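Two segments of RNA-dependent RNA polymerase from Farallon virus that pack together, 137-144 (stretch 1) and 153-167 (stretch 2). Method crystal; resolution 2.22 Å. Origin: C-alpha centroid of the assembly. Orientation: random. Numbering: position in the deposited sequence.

Stretch 1 (137-144) NVTIVIWN
Stretch 2 153-167: DVQKFGTDSVPRAFN

A strand flanked on both edges must spend its backbone polar groups alternately on its two neighbours, and the contact between residues 137-144 and 153-167 of this viral polymerase is a compact example. The central strand, 140-144, runs antiparallel to strand 153-157 (167° between directions, 4.7 Å at closest approach) and parallel to the strand entered around Phe-166 and Asn-167, which continues later in the chain. Its residues keep extended angles, from -118/130 at Ile-140 to -90/123 at Asn-144.

The antiparallel register alternates wide and narrow pairs. In the hydrogen-bonded pairs, Ile-140 CA lies 5.2 Å from Phe-157 CA, Ile-142 CA 5.3 Å from Gln-155 CA, and Asn-144 CA 5.5 Å from Asp-153 CA. In the non-hydrogen-bonded pairs, Val-141 CA closes to 4.3 Å from Lys-156 CA and Trp-143 CA to 4.5 Å from Val-154 CA. Ile-140 N gives to Phe-157 O (2.9 Å) and Phe-157 N to Ile-140 O (2.8 Å); Ile-142 N gives to Gln-155 O (2.7 Å), Gln-155 N to Ile-142 O (3.1 Å), and Asn-144 N to Asp-153 O (3.0 Å). On the parallel side, Phe-166 N gives to Thr-139 O (2.8 Å, 175°) and Val-141 N to Phe-166 O (2.8 Å).

Thr-139, the most extensively covered residue, stands where stretch 2 turns from one neighbour to the other. Its CB points toward that stretch, with chi1 m (-61°). Its hydroxyl both accepts and donates: Asp-160 N gives to Thr-139 OG1 at 2.9 Å, and Thr-139 OG1 gives to Asp-160 OD2 at 3.2 Å. A water extends this link, accepting from Thr-139 N (3.0 Å) and donating to Asp-160 OD2 (3.1 Å) and Arg-164 O (2.8 Å). The turn here leaves no room for a CB on Gly-158: an ideal one would lie 2.5 Å from Thr-139 OG1, and phi/psi of 110/168 by itself calls for glycine. Lys-156 NZ braces the same turn, giving to Gly-158 O (2.6 Å) and Asp-160 O (2.7 Å).

Val-141 (chi1 t) shows how a small branched side chain fills the space between neighbours. Val-141 CG1 lies 3.5 Å from Val-154 CG2, while Val-141 CG2 meets Ala-165 CB at 3.6 Å. Phe-166 (chi1 m, chi2 -82°) packs farther back along the chain, Phe-166 CE2 lying 3.6 Å from Val-138 CG1.

Trp-143 (chi1 m, chi2 82°) combines apolar and polar contacts. Val-154 CG2 sits over one face of the Trp-143 indole, 3.8 Å from the centroid of the six-membered ring and 18° off its normal, a CH-pi contact. At the ring edge, Trp-143 NE1 gives to Asn-167 OD1 (2.8 Å, 164°). Asn-167 ND2 in turn gives to Val-162 O (3.1 Å), so one amide joins the indole to the 3-10 segment.

At the far end, Gln-155 NE2 gives to Asn-144 OD1 (2.7 Å), and a second water bridges Asn-144 ND2 (2.8 Å) and Gln-155 OE1 (3.2 Å), closing a polar ring between the two amides.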

# COMPACT_ATOMS: atom_id res chain seq x y z
N ASN A 137 0.78 -21.29 0.29
CA ASN A 137 2.19 -21.36 -0.13
C ASN A 137 2.36 -21.08 -1.64
O ASN A 137 3.02 -21.84 -2.34
CB ASN A 137 2.82 -22.71 0.24
CG ASN A 137 4.31 -22.71 0.06
OD1 ASN A 137 4.95 -21.64 0.11
ND2 ASN A 137 4.89 -23.89 -0.15
N VAL A 138 1.73 -20.02 -2.14
CA VAL A 138 1.82 -19.66 -3.55
C VAL A 138 2.21 -18.20 -3.62
O VAL A 138 2.22 -17.48 -2.62
CB VAL A 138 0.52 -19.87 -4.35
CG1 VAL A 138 0.15 -21.31 -4.37
CG2 VAL A 138 -0.65 -18.98 -3.81
N THR A 139 2.54 -17.77 -4.84
CA THR A 139 2.83 -16.39 -5.15
C THR A 139 1.66 -15.77 -5.92
O THR A 139 1.19 -16.33 -6.93
CB THR A 139 4.13 -16.31 -5.94
OG1 THR A 139 5.16 -16.84 -5.10
CG2 THR A 139 4.47 -14.86 -6.29
N ILE A 140 1.21 -14.61 -5.45
CA ILE A 140 0.15 -13.88 -6.14
C ILE A 140 0.74 -12.54 -6.57
O ILE A 140 1.36 -11.85 -5.75
CB ILE A 140 -1.09 -13.68 -5.25
CG1 ILE A 140 -1.62 -15.01 -4.87
CG2 ILE A 140 -2.23 -12.91 -6.01
CD1 ILE A 140 -2.70 -14.96 -3.73
N VAL A 141 0.57 -12.20 -7.85
CA VAL A 141 1.05 -10.94 -8.40
C VAL A 141 -0.16 -10.08 -8.72
O VAL A 141 -1.09 -10.54 -9.38
CB VAL A 141 1.90 -11.17 -9.66
CG1 VAL A 141 2.43 -9.90 -10.14
CG2 VAL A 141 3.02 -12.18 -9.34
N ILE A 142 -0.15 -8.82 -8.26
CA ILE A 142 -1.24 -7.88 -8.51
C ILE A 142 -0.69 -6.81 -9.45
O ILE A 142 0.22 -6.06 -9.08
CB ILE A 142 -1.77 -7.22 -7.24
CG1 ILE A 142 -2.08 -8.25 -6.13
CG2 ILE A 142 -3.02 -6.38 -7.59
CD1 ILE A 142 -3.31 -9.00 -6.37
N TRP A 143 -1.23 -6.73 -10.65
CA TRP A 143 -0.79 -5.73 -11.62
C TRP A 143 -1.83 -4.61 -11.62
O TRP A 143 -2.98 -4.83 -11.99
CB TRP A 143 -0.66 -6.32 -13.03
CG TRP A 143 0.26 -7.49 -13.18
CD1 TRP A 143 -0.02 -8.79 -12.91
CD2 TRP A 143 1.64 -7.44 -13.58
NE1 TRP A 143 1.08 -9.58 -13.14
CE2 TRP A 143 2.12 -8.77 -13.55
CE3 TRP A 143 2.51 -6.42 -13.98
CZ2 TRP A 143 3.45 -9.11 -13.89
CZ3 TRP A 143 3.83 -6.75 -14.34
CH2 TRP A 143 4.29 -8.08 -14.26
N ASN A 144 -1.43 -3.42 -11.21
CA ASN A 144 -2.33 -2.29 -11.22
C ASN A 144 -2.19 -1.60 -12.57
O ASN A 144 -1.10 -1.12 -12.92
CB ASN A 144 -2.01 -1.32 -10.08
CG ASN A 144 -2.02 -2.01 -8.72
OD1 ASN A 144 -0.96 -2.25 -8.12
ND2 ASN A 144 -3.19 -2.40 -8.28
N ASP A 153 1.92 0.05 -11.50
CA ASP A 153 2.92 -0.60 -10.68
C ASP A 153 2.40 -1.99 -10.35
O ASP A 153 1.29 -2.37 -10.76
CB ASP A 153 3.26 0.20 -9.41
CG ASP A 153 2.02 0.67 -8.67
OD1 ASP A 153 1.82 1.91 -8.51
OD2 ASP A 153 1.23 -0.22 -8.26
N VAL A 154 3.22 -2.78 -9.66
CA VAL A 154 2.89 -4.18 -9.45
C VAL A 154 3.48 -4.63 -8.12
O VAL A 154 4.58 -4.21 -7.76
CB VAL A 154 3.38 -5.04 -10.63
CG1 VAL A 154 4.82 -4.80 -10.87
CG2 VAL A 154 3.11 -6.51 -10.40
N GLN A 155 2.70 -5.41 -7.35
CA GLN A 155 3.10 -6.05 -6.11
C GLN A 155 2.99 -7.56 -6.27
O GLN A 155 2.19 -8.08 -7.07
CB GLN A 155 2.23 -5.65 -4.92
CG GLN A 155 2.08 -4.21 -4.69
CD GLN A 155 0.74 -3.67 -5.20
OE1 GLN A 155 -0.37 -4.07 -4.72
NE2 GLN A 155 0.83 -2.77 -6.19
N LYS A 156 3.77 -8.25 -5.45
CA LYS A 156 3.89 -9.70 -5.49
C LYS A 156 3.95 -10.20 -4.04
O LYS A 156 4.81 -9.77 -3.27
CB LYS A 156 5.15 -10.07 -6.27
CG LYS A 156 5.60 -11.53 -6.37
CD LYS A 156 6.71 -11.55 -7.43
CE LYS A 156 8.09 -12.00 -6.95
NZ LYS A 156 8.08 -13.09 -5.97
N PHE A 157 3.00 -11.03 -3.64
CA PHE A 157 3.04 -11.72 -2.36
C PHE A 157 3.64 -13.08 -2.63
O PHE A 157 3.07 -13.85 -3.41
CB PHE A 157 1.65 -11.86 -1.77
CG PHE A 157 1.00 -10.55 -1.45
CD1 PHE A 157 1.13 -10.00 -0.18
CD2 PHE A 157 0.23 -9.88 -2.38
CE1 PHE A 157 0.52 -8.81 0.15
CE2 PHE A 157 -0.38 -8.66 -2.04
CZ PHE A 157 -0.23 -8.16 -0.77
N GLY A 158 4.79 -13.37 -2.03
CA GLY A 158 5.49 -14.61 -2.30
C GLY A 158 6.76 -14.37 -3.09
O GLY A 158 7.00 -13.29 -3.64
N THR A 159 7.59 -15.43 -3.15
CA THR A 159 8.93 -15.35 -3.74
C THR A 159 9.07 -15.96 -5.14
O THR A 159 10.17 -15.91 -5.68
CB THR A 159 9.93 -16.08 -2.85
OG1 THR A 159 9.49 -17.43 -2.67
CG2 THR A 159 10.04 -15.37 -1.51
N ASP A 160 8.03 -16.58 -5.70
CA ASP A 160 8.18 -17.16 -7.04
C ASP A 160 8.23 -16.07 -8.11
O ASP A 160 7.84 -14.92 -7.88
CB ASP A 160 7.03 -18.11 -7.37
CG ASP A 160 7.10 -19.41 -6.59
OD1 ASP A 160 8.18 -20.07 -6.61
OD2 ASP A 160 6.07 -19.78 -5.97
N SER A 161 8.68 -16.46 -9.29
CA SER A 161 8.73 -15.56 -10.42
C SER A 161 7.35 -15.46 -11.05
O SER A 161 6.46 -16.31 -10.82
CB SER A 161 9.72 -16.06 -11.46
OG SER A 161 9.36 -17.37 -11.79
N VAL A 162 7.19 -14.41 -11.87
CA VAL A 162 5.92 -14.17 -12.55
C VAL A 162 5.38 -15.41 -13.25
O VAL A 162 4.19 -15.72 -13.08
CB VAL A 162 6.04 -12.96 -13.49
CG1 VAL A 162 4.87 -12.91 -14.43
CG2 VAL A 162 6.15 -11.68 -12.64
N PRO A 163 6.16 -16.14 -14.06
CA PRO A 163 5.57 -17.29 -14.77
C PRO A 163 5.17 -18.45 -13.85
O PRO A 163 4.36 -19.30 -14.24
CB PRO A 163 6.66 -17.69 -15.78
CG PRO A 163 7.90 -17.07 -15.29
CD PRO A 163 7.52 -15.83 -14.55
N ARG A 164 5.66 -18.46 -12.60
CA ARG A 164 5.31 -19.49 -11.64
C ARG A 164 4.30 -18.97 -10.60
O ARG A 164 4.11 -19.59 -9.55
CB ARG A 164 6.58 -20.00 -10.99
CG ARG A 164 7.42 -20.89 -11.90
CD ARG A 164 7.12 -22.37 -11.58
NE ARG A 164 7.61 -22.76 -10.25
CZ ARG A 164 7.07 -23.72 -9.49
NH1 ARG A 164 6.00 -24.38 -9.92
NH2 ARG A 164 7.59 -23.99 -8.29
N ALA A 165 3.67 -17.83 -10.86
CA ALA A 165 2.78 -17.18 -9.91
C ALA A 165 1.35 -17.11 -10.46
O ALA A 165 1.09 -17.38 -11.64
CB ALA A 165 3.30 -15.77 -9.60
N PHE A 166 0.41 -16.73 -9.61
CA PHE A 166 -0.95 -16.47 -10.03
C PHE A 166 -1.04 -14.97 -10.23
O PHE A 166 -0.78 -14.21 -9.31
CB PHE A 166 -1.93 -16.98 -8.97
CG PHE A 166 -1.84 -18.47 -8.79
CD1 PHE A 166 -2.50 -19.32 -9.66
CD2 PHE A 166 -0.97 -19.01 -7.85
CE1 PHE A 166 -2.38 -20.70 -9.56
CE2 PHE A 166 -0.84 -20.38 -7.71
CZ PHE A 166 -1.55 -21.24 -8.55
N ASN A 167 -1.36 -14.55 -11.45
CA ASN A 167 -1.26 -13.15 -11.84
C ASN A 167 -2.67 -12.58 -11.91
O ASN A 167 -3.55 -13.15 -12.59
CB ASN A 167 -0.56 -12.99 -13.20
CG ASN A 167 0.93 -13.23 -13.13
OD1 ASN A 167 1.71 -12.33 -12.78
ND2 ASN A 167 1.34 -14.47 -13.42
O HOH W 1 3.13 -19.77 -6.97
O HOH W 2 -3.28 -3.02 -5.58